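Local coordinates for enoyl-CoA hydratase (PDB 3OC7), which may catalyse the reversible addition of water to the double bond of enoyl-CoA thioesters in fatty acid metabolism, at residues R57-G71 with L109-G123. Residues are numbered along the deposited sequence; the frame is centred on the assembly and turned at random.
Sequences RVVVLAHTGGTFCAG and LPVIAAIDGHVRAGG
Two adjacent parallel strands of the crotonase fold, 58-63 and 111-115, pair here and then continue into a smaller parallel sheet as 67-69 and 118-120. The 24° angle between the first two axes fits parallel pairing, and four backbone bonds confirm it: Val59 N to Pro110 O, Ile112 N to Val59 O, Leu61 N to Ile112 O and Ala114 N to Leu61 O. On one face Val59 CG2 meets Leu109 CD1 at 3.6 Å; on the other, Val60 CG1 touches Ala114 CB at 4.0 Å, under helix 196-208. Where the next bond would fall, a water accepts from His63 N (3.1 Å) and donates to Ala114 O (2.8 Å). His63 NE2 accepts Asp116 N at 3.0 Å, in the ring plane and nearly straight (168°), while ND1 donates to Thr64 O, which fixes the ring's rotation. Phe68 CA covers one His63 face, and Ile115 CG1 lies over the rim of one Phe68 face, 4.1 Å from Phe68 CD2. The chain turns a corner at Phe68. In the smaller sheet His118 N bonds Gly66 O and Phe68 N bonds His118 O; a beta bulge between the Thr67-His118 and Cys69-Val119 bridges precedes Arg120 N to Cys69 O (3.2 Å). As in other crotonases, Gly122 N-H probably forms half of the oxyanion hole, the other half coming from just beyond Gly71. In the same type II' turn, Gly123 CA packs 3.7 Å from Cys69 SG.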
loop_
_atom_site.group_PDB
_atom_site.type_symbol
_atom_site.label_atom_id
_atom_site.label_comp_id
_atom_site.label_asym_id
_atom_site.label_seq_id
_atom_site.Cartn_x
_atom_site.Cartn_y
_atom_site.Cartn_z
ATOM N N ARG A 57 -14.647 10.777 -23.869
ATOM C CA ARG A 57 -14.779 10.080 -22.564
ATOM C C ARG A 57 -13.441 9.643 -21.895
ATOM O O ARG A 57 -13.432 9.232 -20.723
ATOM C CB ARG A 57 -15.813 8.928 -22.639
ATOM C CG ARG A 57 -17.269 9.432 -22.843
ATOM C CD ARG A 57 -18.362 8.364 -22.652
ATOM N NE ARG A 57 -18.252 7.205 -23.542
ATOM C CZ ARG A 57 -18.612 7.184 -24.828
ATOM N NH1 ARG A 57 -19.099 8.274 -25.415
ATOM N NH2 ARG A 57 -18.467 6.072 -25.535
ATOM N N VAL A 58 -12.320 9.792 -22.614
ATOM C CA VAL A 58 -10.991 9.413 -22.122
ATOM C C VAL A 58 -9.897 10.186 -22.888
ATOM O O VAL A 58 -10.104 10.524 -24.080
ATOM C CB VAL A 58 -10.787 7.857 -22.205
ATOM C CG1 VAL A 58 -10.878 7.353 -23.646
ATOM C CG2 VAL A 58 -9.466 7.401 -21.556
ATOM N N VAL A 59 -8.771 10.476 -22.215
ATOM C CA VAL A 59 -7.560 11.088 -22.823
ATOM C C VAL A 59 -6.338 10.162 -22.805
ATOM O O VAL A 59 -6.101 9.485 -21.787
ATOM C CB VAL A 59 -7.160 12.373 -22.020
ATOM C CG1 VAL A 59 -5.805 12.968 -22.487
ATOM C CG2 VAL A 59 -8.249 13.428 -22.104
ATOM N N VAL A 60 -5.559 10.126 -23.901
ATOM C CA VAL A 60 -4.227 9.476 -23.926
ATOM C C VAL A 60 -3.116 10.538 -23.964
ATOM O O VAL A 60 -3.153 11.437 -24.826
ATOM C CB VAL A 60 -4.075 8.493 -25.135
ATOM C CG1 VAL A 60 -2.629 7.910 -25.226
ATOM C CG2 VAL A 60 -5.145 7.382 -25.083
ATOM N N LEU A 61 -2.156 10.456 -23.027
ATOM C CA LEU A 61 -0.971 11.326 -23.013
ATOM C C LEU A 61 0.219 10.545 -23.611
ATOM O O LEU A 61 0.771 9.646 -22.944
ATOM C CB LEU A 61 -0.662 11.811 -21.582
ATOM C CG LEU A 61 0.535 12.751 -21.333
ATOM C CD1 LEU A 61 0.458 14.081 -22.129
ATOM C CD2 LEU A 61 0.733 13.036 -19.820
ATOM N N ALA A 62 0.617 10.903 -24.849
ATOM C CA ALA A 62 1.634 10.208 -25.664
ATOM C C ALA A 62 2.876 11.096 -25.901
ATOM O O ALA A 62 2.916 12.246 -25.426
ATOM C CB ALA A 62 1.003 9.761 -26.999
ATOM N N HIS A 63 3.892 10.566 -26.604
ATOM C CA HIS A 63 5.126 11.343 -26.920
ATOM C C HIS A 63 5.743 10.934 -28.264
ATOM O O HIS A 63 5.533 9.796 -28.727
ATOM C CB HIS A 63 6.190 11.245 -25.794
ATOM C CG HIS A 63 6.838 9.892 -25.675
ATOM N ND1 HIS A 63 8.093 9.604 -26.178
ATOM C CD2 HIS A 63 6.408 8.751 -25.078
ATOM C CE1 HIS A 63 8.399 8.346 -25.908
ATOM N NE2 HIS A 63 7.388 7.801 -25.248
ATOM N N THR A 64 6.466 11.880 -28.883
ATOM C CA THR A 64 7.408 11.570 -29.975
ATOM C C THR A 64 8.814 11.392 -29.386
ATOM O O THR A 64 9.072 11.765 -28.233
ATOM C CB THR A 64 7.424 12.667 -31.097
ATOM O OG1 THR A 64 7.878 13.913 -30.561
ATOM C CG2 THR A 64 6.051 12.838 -31.744
ATOM N N GLY A 65 9.717 10.821 -30.180
ATOM C CA GLY A 65 11.123 10.641 -29.780
ATOM C C GLY A 65 11.440 9.542 -28.760
ATOM O O GLY A 65 10.544 8.837 -28.303
ATOM N N GLY A 66 12.720 9.418 -28.397
ATOM C CA GLY A 66 13.208 8.359 -27.504
ATOM C C GLY A 66 13.112 8.641 -26.010
ATOM O O GLY A 66 13.452 7.768 -25.194
ATOM N N THR A 67 12.677 9.856 -25.657
ATOM C CA THR A 67 12.486 10.288 -24.257
ATOM C C THR A 67 11.021 10.740 -24.058
ATOM O O THR A 67 10.508 11.610 -24.795
ATOM C CB THR A 67 13.499 11.431 -23.872
ATOM O OG1 THR A 67 14.838 10.933 -23.912
ATOM C CG2 THR A 67 13.228 12.022 -22.464
ATOM N N PHE A 68 10.341 10.153 -23.062
ATOM C CA PHE A 68 8.985 10.608 -22.664
ATOM C C PHE A 68 9.035 12.047 -22.131
ATOM O O PHE A 68 8.340 12.941 -22.671
ATOM C CB PHE A 68 8.332 9.631 -21.641
ATOM C CG PHE A 68 7.011 10.134 -21.038
ATOM C CD1 PHE A 68 6.986 10.683 -19.748
ATOM C CD2 PHE A 68 5.806 10.061 -21.751
ATOM C CE1 PHE A 68 5.799 11.152 -19.174
ATOM C CE2 PHE A 68 4.589 10.523 -21.174
ATOM C CZ PHE A 68 4.604 11.080 -19.875
ATOM N N CYS A 69 9.870 12.262 -21.103
ATOM C CA CYS A 69 10.108 13.577 -20.465
ATOM C C CYS A 69 11.279 13.488 -19.484
ATOM O O CYS A 69 11.274 12.652 -18.588
ATOM C CB CYS A 69 8.850 14.084 -19.722
ATOM S SG CYS A 69 9.019 15.697 -18.844
ATOM N N ALA A 70 12.266 14.379 -19.632
ATOM C CA ALA A 70 13.467 14.314 -18.781
ATOM C C ALA A 70 13.542 15.392 -17.697
ATOM O O ALA A 70 14.578 15.534 -17.026
ATOM C CB ALA A 70 14.730 14.320 -19.619
ATOM N N GLY A 71 12.455 16.139 -17.529
ATOM C CA GLY A 71 12.337 17.090 -16.417
ATOM C C GLY A 71 12.290 18.544 -16.835
ATOM O O GLY A 71 11.819 18.873 -17.926
ATOM N N LEU A 109 -12.259 13.506 -16.790
ATOM C CA LEU A 109 -11.801 12.459 -17.730
ATOM C C LEU A 109 -10.700 11.562 -17.140
ATOM O O LEU A 109 -9.707 12.083 -16.594
ATOM C CB LEU A 109 -11.249 13.111 -19.014
ATOM C CG LEU A 109 -12.174 13.984 -19.863
ATOM C CD1 LEU A 109 -11.385 14.776 -20.906
ATOM C CD2 LEU A 109 -13.243 13.127 -20.525
ATOM N N PRO A 110 -10.849 10.220 -17.259
ATOM C CA PRO A 110 -9.679 9.341 -17.066
ATOM C C PRO A 110 -8.521 9.707 -18.036
ATOM O O PRO A 110 -8.772 9.960 -19.244
ATOM C CB PRO A 110 -10.241 7.934 -17.376
ATOM C CG PRO A 110 -11.748 8.042 -17.104
ATOM C CD PRO A 110 -12.070 9.449 -17.609
ATOM N N VAL A 111 -7.285 9.764 -17.513
ATOM C CA VAL A 111 -6.066 10.081 -18.307
ATOM C C VAL A 111 -5.071 8.892 -18.264
ATOM O O VAL A 111 -4.668 8.434 -17.166
ATOM C CB VAL A 111 -5.378 11.400 -17.822
ATOM C CG1 VAL A 111 -4.216 11.762 -18.764
ATOM C CG2 VAL A 111 -6.367 12.563 -17.727
ATOM N N ILE A 112 -4.702 8.403 -19.459
ATOM C CA ILE A 112 -3.832 7.225 -19.636
ATOM C C ILE A 112 -2.475 7.598 -20.275
ATOM O O ILE A 112 -2.436 8.079 -21.417
ATOM C CB ILE A 112 -4.520 6.118 -20.517
ATOM C CG1 ILE A 112 -5.927 5.799 -19.994
ATOM C CG2 ILE A 112 -3.622 4.855 -20.610
ATOM C CD1 ILE A 112 -6.688 4.822 -20.897
ATOM N N ALA A 113 -1.358 7.351 -19.572
ATOM C CA ALA A 113 -0.021 7.602 -20.172
ATOM C C ALA A 113 0.433 6.442 -21.074
ATOM O O ALA A 113 0.306 5.249 -20.711
ATOM C CB ALA A 113 1.030 7.869 -19.070
ATOM N N ALA A 114 0.979 6.804 -22.236
ATOM C CA ALA A 114 1.557 5.842 -23.198
ATOM C C ALA A 114 3.070 6.117 -23.351
ATOM O O ALA A 114 3.468 7.041 -24.081
ATOM C CB ALA A 114 0.812 5.911 -24.568
ATOM N N ILE A 115 3.889 5.328 -22.635
ATOM C CA ILE A 115 5.339 5.560 -22.481
ATOM C C ILE A 115 6.139 4.522 -23.299
ATOM O O ILE A 115 5.924 3.332 -23.135
ATOM C CB ILE A 115 5.763 5.445 -20.961
ATOM C CG1 ILE A 115 4.927 6.383 -20.050
ATOM C CG2 ILE A 115 7.276 5.635 -20.759
ATOM C CD1 ILE A 115 4.793 5.890 -18.568
ATOM N N ASP A 116 7.069 4.972 -24.163
ATOM C CA ASP A 116 8.083 4.034 -24.755
ATOM C C ASP A 116 9.442 4.746 -24.913
ATOM O O ASP A 116 9.932 4.992 -26.042
ATOM C CB ASP A 116 7.599 3.388 -26.079
ATOM C CG ASP A 116 8.350 2.098 -26.423
ATOM O OD1 ASP A 116 8.935 1.449 -25.516
ATOM O OD2 ASP A 116 8.370 1.728 -27.628
ATOM N N GLY A 117 10.052 5.076 -23.779
ATOM C CA GLY A 117 11.283 5.889 -23.742
ATOM C C GLY A 117 11.703 6.241 -22.321
ATOM O O GLY A 117 11.090 5.765 -21.354
ATOM N N HIS A 118 12.727 7.089 -22.193
ATOM C CA HIS A 118 13.315 7.439 -20.895
ATOM C C HIS A 118 12.441 8.414 -20.084
ATOM O O HIS A 118 11.812 9.333 -20.645
ATOM C CB HIS A 118 14.746 7.989 -21.081
ATOM C CG HIS A 118 15.634 7.105 -21.916
ATOM N ND1 HIS A 118 15.983 5.822 -21.543
ATOM C CD2 HIS A 118 16.255 7.335 -23.100
ATOM C CE1 HIS A 118 16.772 5.298 -22.467
ATOM N NE2 HIS A 118 16.948 6.193 -23.422
ATOM N N VAL A 119 12.386 8.176 -18.766
ATOM C CA VAL A 119 11.684 9.036 -17.795
ATOM C C VAL A 119 12.668 9.480 -16.671
ATOM O O VAL A 119 13.278 8.630 -16.002
ATOM C CB VAL A 119 10.470 8.290 -17.161
ATOM C CG1 VAL A 119 9.753 9.143 -16.055
ATOM C CG2 VAL A 119 9.474 7.811 -18.235
ATOM N N ARG A 120 12.835 10.794 -16.491
ATOM C CA ARG A 120 13.718 11.341 -15.430
ATOM C C ARG A 120 13.068 12.577 -14.759
ATOM O O ARG A 120 12.254 13.272 -15.372
ATOM C CB ARG A 120 15.116 11.729 -15.970
ATOM C CG ARG A 120 15.934 10.653 -16.701
ATOM C CD ARG A 120 16.494 9.585 -15.740
ATOM N NE ARG A 120 17.375 8.626 -16.409
ATOM C CZ ARG A 120 16.964 7.557 -17.091
ATOM N NH1 ARG A 120 15.667 7.287 -17.211
ATOM N NH2 ARG A 120 17.855 6.765 -17.674
ATOM N N ALA A 121 13.467 12.853 -13.504
ATOM C CA ALA A 121 13.101 14.087 -12.765
ATOM C C ALA A 121 11.600 14.423 -12.793
ATOM O O ALA A 121 10.783 13.554 -12.479
ATOM C CB ALA A 121 13.972 15.293 -13.215
ATOM N N GLY A 122 11.228 15.649 -13.179
ATOM C CA GLY A 122 9.832 16.063 -13.268
ATOM C C GLY A 122 8.934 15.158 -14.104
ATOM O O GLY A 122 7.723 15.140 -13.909
ATOM N N GLY A 123 9.515 14.456 -15.084
ATOM C CA GLY A 123 8.753 13.457 -15.851
ATOM C C GLY A 123 8.015 12.425 -14.998
ATOM O O GLY A 123 6.909 12.005 -15.354
HETATM O O HOH W 1 3.575 7.474 -26.840
#